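RagB/SusD domain protein (Flavobacterium johnsoniae, PDB 5J5U) probably binds chitin or chitin-derived oligosaccharides at the outer membrane, as a SusD homologue of a chitin-utilisation locus. Local coordinates at residues Q19-M27 against V103-R114; V136-Q144 against K457-R468. All coordinates share one frame; numbering follows the deposited sequence.

Overall arrangement
Both contacts lie in a mainly helical chain of the SusD-like family. Contact 1 pairs helix 16-29 with helix 98-119, is wholly buried and sits about 15 Å from the centre of the chain. Contact 2, about 26 Å from that centre and partly exposed, lays the chain leading into helix 143-160 along helix 459-468 near the C-terminus. In sequence the two come in series: contact 1 is complete before contact 2 begins, and helix 143-160 is the next helix after helix 98-119. Their centres are about 23 Å apart and their nearest atoms about 6 Å, without touching. Contact 1 joins two early helices, whereas contact 2 ties the early part to the C-terminal part across 313 residues.

Contact 1: Q19-M27 against V103-R114; sequences QLTFTQLCM and VAKIMKVMVAQR
Met27 and Met107 both start with CG beside the backbone N; Met27 then runs extended before bending at its last torsion (chi3 70°), while Met107 folds at chi2 and chi3 and turns its CE onto the opposite helix, and so the two interlock. The result is reciprocal knobs-into-holes packing between nearly parallel helices of the TPR-clan SusD-like fold; the segment axes approach to 11.2 Å and cross at 28°. Met107 sits among Leu20, Thr23, Gln24 and Met27, its CE 3.4 Å from CG of Gln24 and 3.5 Å from CG2 of Thr23, the Thr23 and Met107 side chains passing one another antiparallel. Leu20 meets the root of this knob at about a right angle, CD1 to Met107 CG being 3.6 Å, and its other branch reaches Val103. The amide of Gln24 is held elsewhere, by Leu172 and Asp171.

Met27 fills the second hole, made by Met107, Met110, Val111 and Arg114. Its CE stands 4.0 Å above the centre of the Arg114 guanidinium, which is held by an in-plane NH2 bond to Val111 O and a salt bridge to Glu80. A leucine in place of Arg114 would probably leave Glu80 without its charged mate and the Met27 methyl without its flat platform. One water closes the end, donating to Met27 O at 2.6 Å and accepting from Arg114 NH1 at 2.9 Å.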
loop_
_atom_site.group_PDB
_atom_site.type_symbol
_atom_site.label_atom_id
_atom_site.label_comp_id
_atom_site.label_asym_id
_atom_site.label_seq_id
_atom_site.Cartn_x
_atom_site.Cartn_y
_atom_site.Cartn_z
ATOM N N GLN A 19 -5.784 -22.500 7.116
ATOM C CA GLN A 19 -5.025 -21.975 6.006
ATOM C C GLN A 19 -5.366 -20.501 5.776
ATOM O O GLN A 19 -4.465 -19.678 5.574
ATOM C CB GLN A 19 -5.276 -22.833 4.757
ATOM C CG GLN A 19 -4.363 -24.075 4.729
ATOM C CD GLN A 19 -4.513 -24.952 3.486
ATOM O OE1 GLN A 19 -5.588 -25.051 2.898
ATOM N NE2 GLN A 19 -3.423 -25.585 3.081
ATOM N N LEU A 20 -6.648 -20.164 5.844
ATOM C CA LEU A 20 -7.067 -18.788 5.660
ATOM C C LEU A 20 -6.405 -17.921 6.713
ATOM O O LEU A 20 -5.827 -16.895 6.376
ATOM C CB LEU A 20 -8.594 -18.648 5.728
ATOM C CG LEU A 20 -9.152 -17.214 5.627
ATOM C CD1 LEU A 20 -8.585 -16.494 4.439
ATOM C CD2 LEU A 20 -10.677 -17.167 5.583
ATOM N N THR A 21 -6.469 -18.358 7.976
ATOM C CA THR A 21 -5.883 -17.635 9.119
ATOM C C THR A 21 -4.371 -17.424 8.936
ATOM O O THR A 21 -3.831 -16.338 9.205
ATOM C CB THR A 21 -6.159 -18.390 10.475
ATOM O OG1 THR A 21 -7.559 -18.350 10.790
ATOM C CG2 THR A 21 -5.372 -17.777 11.645
ATOM N N PHE A 22 -3.695 -18.473 8.474
ATOM C CA PHE A 22 -2.263 -18.398 8.208
ATOM C C PHE A 22 -1.964 -17.346 7.120
ATOM O O PHE A 22 -1.121 -16.475 7.313
ATOM C CB PHE A 22 -1.744 -19.767 7.796
ATOM C CG PHE A 22 -0.288 -19.802 7.490
ATOM C CD1 PHE A 22 0.639 -19.989 8.505
ATOM C CD2 PHE A 22 0.163 -19.670 6.188
ATOM C CE1 PHE A 22 1.990 -20.035 8.224
ATOM C CE2 PHE A 22 1.502 -19.716 5.907
ATOM C CZ PHE A 22 2.421 -19.898 6.920
ATOM N N THR A 23 -2.677 -17.407 5.997
ATOM C CA THR A 23 -2.468 -16.447 4.932
ATOM C C THR A 23 -2.701 -15.010 5.374
ATOM O O THR A 23 -1.894 -14.104 5.084
ATOM C CB THR A 23 -3.373 -16.742 3.746
ATOM O OG1 THR A 23 -2.953 -17.971 3.148
ATOM C CG2 THR A 23 -3.259 -15.629 2.704
ATOM N N GLN A 24 -3.822 -14.803 6.054
ATOM C CA GLN A 24 -4.150 -13.488 6.574
ATOM C C GLN A 24 -3.038 -12.985 7.499
ATOM O O GLN A 24 -2.624 -11.828 7.401
ATOM C CB GLN A 24 -5.492 -13.506 7.282
ATOM C CG GLN A 24 -6.654 -13.633 6.314
ATOM C CD GLN A 24 -7.996 -13.511 7.001
ATOM O OE1 GLN A 24 -8.073 -13.530 8.228
ATOM N NE2 GLN A 24 -9.066 -13.397 6.211
ATOM N N LEU A 25 -2.514 -13.866 8.341
ATOM C CA LEU A 25 -1.434 -13.466 9.229
ATOM C C LEU A 25 -0.112 -13.199 8.452
ATOM O O LEU A 25 0.652 -12.308 8.809
ATOM C CB LEU A 25 -1.242 -14.528 10.329
ATOM C CG LEU A 25 -2.228 -14.402 11.518
ATOM C CD1 LEU A 25 -2.221 -15.620 12.461
ATOM C CD2 LEU A 25 -1.979 -13.106 12.306
ATOM N N CYS A 26 0.131 -13.930 7.369
ATOM C CA CYS A 26 1.307 -13.704 6.541
ATOM C C CYS A 26 1.263 -12.316 5.858
ATOM O O CYS A 26 2.295 -11.672 5.641
ATOM C CB CYS A 26 1.431 -14.807 5.488
ATOM S SG CYS A 26 2.184 -16.370 6.052
ATOM N N MET A 27 0.065 -11.846 5.527
ATOM C CA MET A 27 -0.027 -10.593 4.783
ATOM C C MET A 27 0.392 -9.342 5.567
ATOM O O MET A 27 0.562 -8.284 4.966
ATOM C CB MET A 27 -1.445 -10.393 4.255
ATOM C CG MET A 27 -1.798 -11.329 3.128
ATOM S SD MET A 27 -3.385 -10.880 2.409
ATOM C CE MET A 27 -2.965 -9.338 1.575
ATOM N N VAL A 103 -14.272 -16.202 -0.518
ATOM C CA VAL A 103 -13.369 -15.452 0.350
ATOM C C VAL A 103 -11.908 -15.726 -0.055
ATOM O O VAL A 103 -11.128 -14.798 -0.309
ATOM C CB VAL A 103 -13.609 -15.797 1.844
ATOM C CG1 VAL A 103 -12.430 -15.374 2.696
ATOM C CG2 VAL A 103 -14.887 -15.125 2.348
ATOM N N ALA A 104 -11.567 -17.004 -0.161
ATOM C CA ALA A 104 -10.255 -17.395 -0.593
ATOM C C ALA A 104 -9.904 -16.718 -1.913
ATOM O O ALA A 104 -8.797 -16.211 -2.064
ATOM C CB ALA A 104 -10.168 -18.896 -0.720
ATOM N N LYS A 105 -10.843 -16.681 -2.853
ATOM C CA LYS A 105 -10.550 -16.081 -4.164
ATOM C C LYS A 105 -10.237 -14.589 -4.022
ATOM O O LYS A 105 -9.281 -14.078 -4.649
ATOM C CB LYS A 105 -11.708 -16.297 -5.150
ATOM C CG LYS A 105 -11.570 -17.592 -5.960
ATOM C CD LYS A 105 -12.749 -17.830 -6.893
ATOM C CE LYS A 105 -14.059 -17.750 -6.133
ATOM N NZ LYS A 105 -15.207 -18.192 -6.946
ATOM N N ILE A 106 -11.015 -13.905 -3.173
ATOM C CA ILE A 106 -10.760 -12.498 -2.879
ATOM C C ILE A 106 -9.368 -12.393 -2.249
ATOM O O ILE A 106 -8.547 -11.574 -2.674
ATOM C CB ILE A 106 -11.849 -11.898 -1.959
ATOM C CG1 ILE A 106 -13.197 -11.920 -2.674
ATOM C CG2 ILE A 106 -11.557 -10.457 -1.619
ATOM C CD1 ILE A 106 -14.341 -11.562 -1.788
ATOM N N MET A 107 -9.082 -13.283 -1.296
ATOM C CA MET A 107 -7.768 -13.289 -0.683
ATOM C C MET A 107 -6.720 -13.383 -1.785
ATOM O O MET A 107 -5.741 -12.627 -1.772
ATOM C CB MET A 107 -7.601 -14.452 0.301
ATOM C CG MET A 107 -8.287 -14.256 1.632
ATOM S SD MET A 107 -7.641 -12.890 2.604
ATOM C CE MET A 107 -5.964 -13.394 2.944
ATOM N N LYS A 108 -6.958 -14.268 -2.759
ATOM C CA LYS A 108 -5.909 -14.588 -3.712
ATOM C C LYS A 108 -5.575 -13.356 -4.532
ATOM O O LYS A 108 -4.411 -13.152 -4.903
ATOM C CB LYS A 108 -6.295 -15.756 -4.613
ATOM C CG LYS A 108 -5.327 -15.949 -5.781
ATOM C CD LYS A 108 -5.077 -17.412 -6.096
ATOM C CE LYS A 108 -6.044 -17.946 -7.123
ATOM N NZ LYS A 108 -6.222 -17.042 -8.283
ATOM N N VAL A 109 -6.570 -12.491 -4.741
ATOM C CA VAL A 109 -6.299 -11.276 -5.503
ATOM C C VAL A 109 -5.405 -10.358 -4.654
ATOM O O VAL A 109 -4.388 -9.868 -5.127
ATOM C CB VAL A 109 -7.604 -10.566 -5.946
ATOM C CG1 VAL A 109 -7.289 -9.237 -6.627
ATOM C CG2 VAL A 109 -8.411 -11.473 -6.889
ATOM N N MET A 110 -5.752 -10.183 -3.387
ATOM C CA MET A 110 -4.983 -9.318 -2.505
ATOM C C MET A 110 -3.535 -9.787 -2.369
ATOM O O MET A 110 -2.601 -8.979 -2.438
ATOM C CB MET A 110 -5.645 -9.258 -1.129
ATOM C CG MET A 110 -6.980 -8.525 -1.129
ATOM S SD MET A 110 -7.842 -8.616 0.465
ATOM C CE MET A 110 -6.926 -7.407 1.411
ATOM N N VAL A 111 -3.351 -11.092 -2.204
ATOM C CA VAL A 111 -2.017 -11.671 -2.186
ATOM C C VAL A 111 -1.254 -11.330 -3.488
ATOM O O VAL A 111 -0.130 -10.840 -3.425
ATOM C CB VAL A 111 -2.064 -13.237 -1.991
ATOM C CG1 VAL A 111 -0.705 -13.900 -2.288
ATOM C CG2 VAL A 111 -2.593 -13.646 -0.588
ATOM N N ALA A 112 -1.873 -11.538 -4.650
ATOM C CA ALA A 112 -1.122 -11.498 -5.923
ATOM C C ALA A 112 -0.949 -10.079 -6.481
ATOM O O ALA A 112 0.022 -9.779 -7.189
ATOM C CB ALA A 112 -1.809 -12.375 -6.961
ATOM N N GLN A 113 -1.919 -9.222 -6.165
ATOM C CA GLN A 113 -1.921 -7.833 -6.603
ATOM C C GLN A 113 -0.640 -7.070 -6.206
ATOM O O GLN A 113 -0.074 -6.331 -7.016
ATOM C CB GLN A 113 -3.162 -7.118 -6.051
ATOM C CG GLN A 113 -3.171 -5.628 -6.265
ATOM C CD GLN A 113 -2.874 -4.859 -4.980
ATOM O OE1 GLN A 113 -3.593 -5.005 -3.975
ATOM N NE2 GLN A 113 -1.811 -4.027 -5.006
ATOM N N ARG A 114 -0.214 -7.208 -4.960
ATOM C CA ARG A 114 1.035 -6.577 -4.559
ATOM C C ARG A 114 2.168 -7.120 -5.463
ATOM O O ARG A 114 2.957 -6.342 -6.048
ATOM C CB ARG A 114 1.311 -6.825 -3.063
ATOM C CG ARG A 114 0.249 -6.170 -2.104
ATOM C CD ARG A 114 0.096 -6.912 -0.780
ATOM N NE ARG A 114 0.294 -8.349 -0.954
ATOM C CZ ARG A 114 0.792 -9.174 -0.040
ATOM N NH1 ARG A 114 1.121 -8.728 1.162
ATOM N NH2 ARG A 114 0.965 -10.459 -0.338
HETATM O O HOH W 1 0.540 -6.575 3.072
#

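Contact 2: V136-Q144 against K457-R468; sequences VTPKYDKQQ and KNEKNYMEAVQR
The side chains of Tyr140 and Tyr462 run alongside each other in the same direction, the hydroxyl of the first coming to the edge of the second ring, in its plane, with Tyr140 OH 3.9 Å from Tyr462 CD2. The Tyr140 ring packs against helix 459-468, with CE1 near Tyr462 N and the methyl of Ala465 approaching obliquely, CB to Tyr140 CD2 being 3.7 Å. Beyond the two segments, its hydroxyl bonds to Glu454 and its ring meets Tyr450 edge-to-face.

Asn458 and Arg468 hold two backbone carbonyls of the extended segment, those of Pro138 and of Tyr140. Asn458 swings its amide toward Pro138 through a chi1 of -164°, which sets CG opposite the backbone N, and donates from ND2 to Pro138 O at 2.9 Å. The bond is nearly straight, 167° at the hydrogen, and the acceptor lies in the amide plane. OD1 of the same amide packs against Thr137 CB and also receives a weak bond from Asn461 ND2.

Farther along, Arg468 NH2 donates to Tyr140 O at 2.9 Å. The carbonyl oxygen lies near the guanidinium plane, whereas the donor stands above the carbonyl plane, 49° out of it. Lys142 crosses this arginine at about a right angle, placing its CG 3.6 Å above the guanidinium centre; NE also forms a salt bridge with Asp121. Between these direct bonds, water 2 accepts from Tyr140 N and donates to Asn461 O, linking the backbones.

The geometry is that of an extended segment docked on a helix by backbone-to-side-chain bonds; in this SusD-like fold it joins the lead-in to helix 143-160 to helix 459-468 near the C-terminus.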
loop_
_atom_site.group_PDB
_atom_site.type_symbol
_atom_site.label_atom_id
_atom_site.label_comp_id
_atom_site.label_asym_id
_atom_site.label_seq_id
_atom_site.Cartn_x
_atom_site.Cartn_y
_atom_site.Cartn_z
ATOM N N VAL A 136 7.175 -27.007 -11.880
ATOM C CA VAL A 136 8.567 -26.607 -11.686
ATOM C C VAL A 136 8.963 -25.448 -12.610
ATOM O O VAL A 136 9.860 -24.665 -12.271
ATOM C CB VAL A 136 9.547 -27.798 -11.903
ATOM C CG1 VAL A 136 9.552 -28.764 -10.705
ATOM C CG2 VAL A 136 9.255 -28.515 -13.233
ATOM N N THR A 137 8.308 -25.326 -13.766
ATOM C CA THR A 137 8.588 -24.196 -14.657
ATOM C C THR A 137 7.332 -23.419 -15.080
ATOM O O THR A 137 6.954 -23.447 -16.253
ATOM C CB THR A 137 9.320 -24.648 -15.939
ATOM O OG1 THR A 137 8.461 -25.468 -16.744
ATOM C CG2 THR A 137 10.620 -25.386 -15.609
ATOM N N PRO A 138 6.690 -22.712 -14.134
ATOM C CA PRO A 138 5.484 -21.941 -14.475
ATOM C C PRO A 138 5.791 -20.727 -15.337
ATOM O O PRO A 138 6.805 -20.050 -15.118
ATOM C CB PRO A 138 4.960 -21.495 -13.109
ATOM C CG PRO A 138 6.197 -21.362 -12.289
ATOM C CD PRO A 138 7.115 -22.479 -12.744
ATOM N N LYS A 139 4.909 -20.442 -16.289
ATOM C CA LYS A 139 5.051 -19.271 -17.150
ATOM C C LYS A 139 4.760 -17.992 -16.371
ATOM O O LYS A 139 4.163 -18.028 -15.287
ATOM C CB LYS A 139 4.128 -19.385 -18.368
ATOM C CG LYS A 139 2.646 -19.246 -18.035
ATOM C CD LYS A 139 1.788 -19.585 -19.243
ATOM C CE LYS A 139 0.292 -19.596 -18.927
ATOM N NZ LYS A 139 -0.351 -18.238 -19.042
ATOM N N TYR A 140 5.218 -16.866 -16.912
ATOM C CA TYR A 140 4.921 -15.549 -16.350
ATOM C C TYR A 140 3.701 -15.027 -17.075
ATOM O O TYR A 140 3.747 -14.894 -18.285
ATOM C CB TYR A 140 6.109 -14.595 -16.523
ATOM C CG TYR A 140 7.329 -14.902 -15.657
ATOM C CD1 TYR A 140 7.928 -16.170 -15.667
ATOM C CD2 TYR A 140 7.910 -13.906 -14.864
ATOM C CE1 TYR A 140 9.041 -16.453 -14.894
ATOM C CE2 TYR A 140 9.028 -14.173 -14.083
ATOM C CZ TYR A 140 9.584 -15.452 -14.099
ATOM O OH TYR A 140 10.672 -15.725 -13.324
ATOM N N ASP A 141 2.587 -14.803 -16.381
ATOM C CA ASP A 141 1.411 -14.232 -17.061
ATOM C C ASP A 141 1.664 -12.772 -17.400
ATOM O O ASP A 141 2.253 -12.045 -16.593
ATOM C CB ASP A 141 0.132 -14.310 -16.222
ATOM C CG ASP A 141 -0.214 -15.717 -15.780
ATOM O OD1 ASP A 141 0.264 -16.696 -16.377
ATOM O OD2 ASP A 141 -0.995 -15.844 -14.815
ATOM N N LYS A 142 1.211 -12.334 -18.569
ATOM C CA LYS A 142 1.210 -10.915 -18.860
ATOM C C LYS A 142 0.336 -10.181 -17.838
ATOM O O LYS A 142 -0.792 -10.612 -17.535
ATOM C CB LYS A 142 0.715 -10.656 -20.279
ATOM C CG LYS A 142 1.644 -11.149 -21.360
ATOM C CD LYS A 142 0.965 -11.129 -22.719
ATOM C CE LYS A 142 0.518 -9.718 -23.121
ATOM N NZ LYS A 142 0.431 -9.539 -24.608
ATOM N N GLN A 143 0.855 -9.063 -17.323
ATOM C CA GLN A 143 0.153 -8.312 -16.278
ATOM C C GLN A 143 -1.271 -7.943 -16.700
ATOM O O GLN A 143 -2.197 -8.033 -15.895
ATOM C CB GLN A 143 0.932 -7.046 -15.885
ATOM C CG GLN A 143 0.283 -6.268 -14.724
ATOM C CD GLN A 143 1.072 -5.031 -14.294
ATOM O OE1 GLN A 143 1.205 -4.061 -15.055
ATOM N NE2 GLN A 143 1.580 -5.051 -13.059
ATOM N N GLN A 144 -1.460 -7.603 -17.968
ATOM C CA GLN A 144 -2.803 -7.288 -18.465
ATOM C C GLN A 144 -3.789 -8.452 -18.216
ATOM O O GLN A 144 -4.923 -8.244 -17.756
ATOM C CB GLN A 144 -2.762 -6.938 -19.955
ATOM C CG GLN A 144 -4.140 -6.754 -20.590
ATOM C CD GLN A 144 -4.072 -6.232 -22.012
ATOM O OE1 GLN A 144 -3.177 -6.592 -22.771
ATOM N NE2 GLN A 144 -5.030 -5.395 -22.384
ATOM N N LYS A 457 16.540 -21.781 -12.655
ATOM C CA LYS A 457 15.593 -22.893 -12.473
ATOM C C LYS A 457 14.389 -22.836 -13.406
ATOM O O LYS A 457 13.601 -23.779 -13.465
ATOM C CB LYS A 457 15.056 -22.916 -11.035
ATOM C CG LYS A 457 15.998 -23.446 -9.990
ATOM C CD LYS A 457 15.238 -23.611 -8.686
ATOM C CE LYS A 457 14.658 -22.270 -8.286
ATOM N NZ LYS A 457 13.798 -22.399 -7.095
ATOM N N ASN A 458 14.167 -21.681 -14.022
ATOM C CA ASN A 458 13.002 -21.475 -14.872
ATOM C C ASN A 458 13.374 -20.625 -16.080
ATOM O O ASN A 458 12.653 -19.714 -16.456
ATOM C CB ASN A 458 11.874 -20.829 -14.070
ATOM C CG ASN A 458 10.524 -20.934 -14.764
ATOM O OD1 ASN A 458 10.387 -21.594 -15.793
ATOM N ND2 ASN A 458 9.528 -20.282 -14.208
ATOM N N GLU A 459 14.497 -20.951 -16.698
ATOM C CA GLU A 459 15.149 -20.051 -17.648
ATOM C C GLU A 459 14.288 -19.561 -18.814
ATOM O O GLU A 459 14.279 -18.363 -19.121
ATOM C CB GLU A 459 16.401 -20.722 -18.223
ATOM C CG GLU A 459 17.174 -19.799 -19.153
ATOM C CD GLU A 459 18.413 -20.447 -19.726
ATOM O OE1 GLU A 459 18.734 -21.588 -19.323
ATOM O OE2 GLU A 459 19.050 -19.823 -20.602
ATOM N N LYS A 460 13.582 -20.478 -19.470
ATOM C CA LYS A 460 12.828 -20.141 -20.678
ATOM C C LYS A 460 11.771 -19.080 -20.413
ATOM O O LYS A 460 11.753 -18.040 -21.064
ATOM C CB LYS A 460 12.177 -21.396 -21.278
ATOM C CG LYS A 460 11.294 -21.128 -22.504
ATOM C CD LYS A 460 10.379 -22.342 -22.791
ATOM C CE LYS A 460 9.571 -22.213 -24.083
ATOM N NZ LYS A 460 8.387 -21.298 -23.979
ATOM N N ASN A 461 10.917 -19.341 -19.438
ATOM C CA ASN A 461 9.839 -18.430 -19.101
ATOM C C ASN A 461 10.377 -17.082 -18.578
ATOM O O ASN A 461 9.908 -16.011 -18.997
ATOM C CB ASN A 461 8.911 -19.095 -18.081
ATOM C CG ASN A 461 8.252 -20.352 -18.646
ATOM O OD1 ASN A 461 7.973 -20.422 -19.839
ATOM N ND2 ASN A 461 8.052 -21.362 -17.805
ATOM N N TYR A 462 11.396 -17.150 -17.721
ATOM C CA TYR A 462 12.105 -15.967 -17.248
ATOM C C TYR A 462 12.492 -15.079 -18.440
ATOM O O TYR A 462 12.118 -13.888 -18.511
ATOM C CB TYR A 462 13.340 -16.395 -16.442
ATOM C CG TYR A 462 14.255 -15.269 -16.068
ATOM C CD1 TYR A 462 15.315 -14.905 -16.895
ATOM C CD2 TYR A 462 14.058 -14.554 -14.898
ATOM C CE1 TYR A 462 16.159 -13.864 -16.558
ATOM C CE2 TYR A 462 14.895 -13.507 -14.554
ATOM C CZ TYR A 462 15.941 -13.164 -15.381
ATOM O OH TYR A 462 16.763 -12.117 -15.033
ATOM N N MET A 463 13.185 -15.683 -19.407
ATOM C CA MET A 463 13.621 -14.960 -20.597
ATOM C C MET A 463 12.455 -14.440 -21.447
ATOM O O MET A 463 12.568 -13.357 -22.043
ATOM C CB MET A 463 14.522 -15.855 -21.455
ATOM C CG MET A 463 15.917 -16.088 -20.867
ATOM S SD MET A 463 16.693 -14.551 -20.325
ATOM C CE MET A 463 16.951 -13.731 -21.911
ATOM N N GLU A 464 11.336 -15.176 -21.503
ATOM C CA GLU A 464 10.178 -14.644 -22.227
ATOM C C GLU A 464 9.680 -13.362 -21.570
ATOM O O GLU A 464 9.391 -12.359 -22.267
ATOM C CB GLU A 464 9.037 -15.641 -22.328
ATOM C CG GLU A 464 9.357 -16.805 -23.239
ATOM C CD GLU A 464 8.175 -17.760 -23.460
ATOM O OE1 GLU A 464 7.077 -17.509 -22.887
ATOM O OE2 GLU A 464 8.352 -18.748 -24.218
ATOM N N ALA A 465 9.592 -13.370 -20.242
ATOM C CA ALA A 465 9.179 -12.141 -19.522
ATOM C C ALA A 465 10.196 -10.982 -19.731
ATOM O O ALA A 465 9.814 -9.811 -19.938
ATOM C CB ALA A 465 8.991 -12.417 -18.043
ATOM N N VAL A 466 11.484 -11.324 -19.689
ATOM C CA VAL A 466 12.554 -10.353 -19.916
ATOM C C VAL A 466 12.437 -9.722 -21.300
ATOM O O VAL A 466 12.528 -8.508 -21.429
ATOM C CB VAL A 466 13.929 -11.005 -19.776
ATOM C CG1 VAL A 466 15.008 -10.159 -20.442
ATOM C CG2 VAL A 466 14.230 -11.287 -18.316
ATOM N N GLN A 467 12.230 -10.550 -22.316
ATOM C CA GLN A 467 11.985 -10.070 -23.674
ATOM C C GLN A 467 10.838 -9.094 -23.713
ATOM O O GLN A 467 10.913 -8.073 -24.390
ATOM C CB GLN A 467 11.668 -11.214 -24.633
ATOM C CG GLN A 467 12.826 -11.744 -25.428
ATOM C CD GLN A 467 12.407 -12.912 -26.307
ATOM O OE1 GLN A 467 11.620 -13.754 -25.892
ATOM N NE2 GLN A 467 12.891 -12.938 -27.535
ATOM N N ARG A 468 9.751 -9.424 -23.019
ATOM C CA ARG A 468 8.606 -8.514 -23.015
ATOM C C ARG A 468 8.900 -7.212 -22.264
ATOM O O ARG A 468 8.171 -6.240 -22.420
ATOM C CB ARG A 468 7.376 -9.192 -22.412
ATOM C CG ARG A 468 6.988 -10.440 -23.148
ATOM C CD ARG A 468 5.568 -10.787 -22.860
ATOM N NE ARG A 468 5.373 -11.217 -21.489
ATOM C CZ ARG A 468 5.027 -12.458 -21.154
ATOM N NH1 ARG A 468 4.830 -13.347 -22.120
ATOM N NH2 ARG A 468 4.862 -12.800 -19.866
HETATM O O HOH W 2 7.021 -16.733 -19.146
#